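Local coordinates for rifin (Plasmodium falciparum, PDB 7JZI), which is a variable surface antigen of the malaria parasite, probably displayed on infected red blood cells and here represented by a fragment, probably from its variable region, bound to another protein, at residues V83-L88 against V99-A104. Sequence-based numbering, arbitrary orientation.
With PT (platinum (II) ion), chain E.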
# COMPACT_ATOMS: atom_id res chain seq x y z
N VAL B 83 3.17 2.49 -7.88
CA VAL B 83 4.61 2.15 -8.11
C VAL B 83 5.42 2.41 -6.84
O VAL B 83 6.41 1.70 -6.62
CB VAL B 83 5.19 2.89 -9.32
CG1 VAL B 83 5.27 4.39 -9.09
CG2 VAL B 83 6.54 2.34 -9.75
N VAL B 84 5.00 3.36 -6.01
CA VAL B 84 5.82 3.74 -4.82
C VAL B 84 5.94 2.56 -3.85
O VAL B 84 6.86 2.57 -3.02
CB VAL B 84 5.29 5.00 -4.12
CG1 VAL B 84 4.25 4.68 -3.07
CG2 VAL B 84 6.41 5.83 -3.53
N ARG B 85 5.06 1.57 -3.96
CA ARG B 85 5.08 0.45 -3.00
C ARG B 85 6.44 -0.25 -3.06
O ARG B 85 6.93 -0.67 -2.01
CB ARG B 85 3.96 -0.54 -3.33
CG ARG B 85 2.66 -0.30 -2.57
CD ARG B 85 1.59 -1.26 -3.05
NE ARG B 85 0.46 -1.31 -2.14
CZ ARG B 85 -0.66 -1.97 -2.38
NH1 ARG B 85 -1.64 -1.96 -1.49
NH2 ARG B 85 -0.81 -2.62 -3.52
N GLU B 86 7.03 -0.36 -4.25
CA GLU B 86 8.30 -1.12 -4.37
C GLU B 86 9.35 -0.45 -3.49
O GLU B 86 10.12 -1.17 -2.85
CB GLU B 86 8.78 -1.11 -5.82
CG GLU B 86 7.89 -1.89 -6.77
CD GLU B 86 8.29 -1.77 -8.23
OE1 GLU B 86 9.01 -0.81 -8.56
OE2 GLU B 86 7.89 -2.64 -9.02
N LYS B 87 9.38 0.87 -3.49
CA LYS B 87 10.34 1.62 -2.65
C LYS B 87 10.03 1.34 -1.18
O LYS B 87 10.98 1.25 -0.39
CB LYS B 87 10.26 3.10 -3.01
CG LYS B 87 10.16 3.36 -4.51
CD LYS B 87 10.22 4.82 -4.89
CE LYS B 87 10.13 5.04 -6.39
NZ LYS B 87 10.34 6.45 -6.76
N LEU B 88 8.75 1.23 -0.83
CA LEU B 88 8.35 1.01 0.57
C LEU B 88 8.88 -0.35 1.04
O LEU B 88 9.14 -0.49 2.24
CB LEU B 88 6.83 1.09 0.69
CG LEU B 88 6.23 2.49 0.53
CD1 LEU B 88 4.71 2.40 0.44
CD2 LEU B 88 6.63 3.39 1.68
N VAL B 99 6.14 -7.12 5.81
CA VAL B 99 6.43 -5.75 6.17
C VAL B 99 5.15 -4.95 5.95
O VAL B 99 4.66 -4.88 4.82
CB VAL B 99 7.61 -5.17 5.38
CG1 VAL B 99 7.47 -5.48 3.90
CG2 VAL B 99 7.70 -3.66 5.61
N LYS B 100 4.59 -4.39 7.01
CA LYS B 100 3.30 -3.74 6.90
C LYS B 100 3.42 -2.40 6.19
O LYS B 100 4.36 -1.64 6.43
CB LYS B 100 2.67 -3.54 8.28
CG LYS B 100 2.42 -4.81 9.08
CD LYS B 100 1.28 -5.60 8.44
CE LYS B 100 1.40 -7.11 8.65
NZ LYS B 100 0.26 -7.80 7.99
N GLN B 101 2.49 -2.12 5.28
CA GLN B 101 2.58 -0.87 4.50
C GLN B 101 2.51 0.32 5.46
O GLN B 101 3.36 1.21 5.35
CB GLN B 101 1.48 -0.84 3.45
CG GLN B 101 1.46 0.40 2.58
CD GLN B 101 0.39 0.24 1.52
OE1 GLN B 101 -0.39 1.14 1.26
NE2 GLN B 101 0.34 -0.95 0.94
N LYS B 102 1.53 0.33 6.36
CA LYS B 102 1.39 1.49 7.23
C LYS B 102 2.67 1.75 8.01
O LYS B 102 3.04 2.91 8.22
CB LYS B 102 0.19 1.27 8.17
CG LYS B 102 -0.03 2.31 9.27
CD LYS B 102 0.62 1.90 10.59
CE LYS B 102 0.24 2.86 11.70
NZ LYS B 102 1.15 4.03 11.77
N ASP B 103 3.37 0.69 8.40
CA ASP B 103 4.62 0.88 9.12
C ASP B 103 5.68 1.51 8.22
O ASP B 103 6.41 2.41 8.65
CB ASP B 103 5.11 -0.44 9.71
CG ASP B 103 4.43 -0.78 11.01
OD1 ASP B 103 3.91 0.14 11.68
OD2 ASP B 103 4.40 -1.98 11.37
N ALA B 104 5.75 1.07 6.96
CA ALA B 104 6.71 1.66 6.03
C ALA B 104 6.39 3.12 5.75
O ALA B 104 7.29 3.96 5.68
CB ALA B 104 6.73 0.85 4.73
PT PT E . 1.51 -9.55 8.74
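L88 and A104 meet where the short helix 84-88 abuts the first turn of helix 101-127 in this all-alpha rifin fragment, with a long loop joining the two helices. Their CA atoms lie 5.7 Å apart, and both CB atoms point across the interface. The methyl of A104 faces the carbonyl oxygen and the CD2 methyl of L88: A104 CB is 3.7 Å from L88 O and 4.0 Å from L88 CD2. L88 CG stands anti to its own carbonyl carbon (chi1 -71°), an arrangement in which CB and CD2 lie against the A104 methyl while L88 CD1 reaches toward Q101 CG at 4.4 Å.

Beside this apolar patch, the R85 and Q101 side chains approach at about a right angle. Q101 CG is anti to the backbone N (chi1 180°), and the extended chain carries its amide to the edge of the R85 guanidinium; the two planes are 71° apart. R85 has its clear partners on the chain of another protein: NH2 donates to a backbone there, and the guanidinium makes a cation-pi contact with an aromatic side chain.

M98 belongs to the platinum site, and K100, at the N-cap position, binds the same platinum ion through NZ at 2.3 Å.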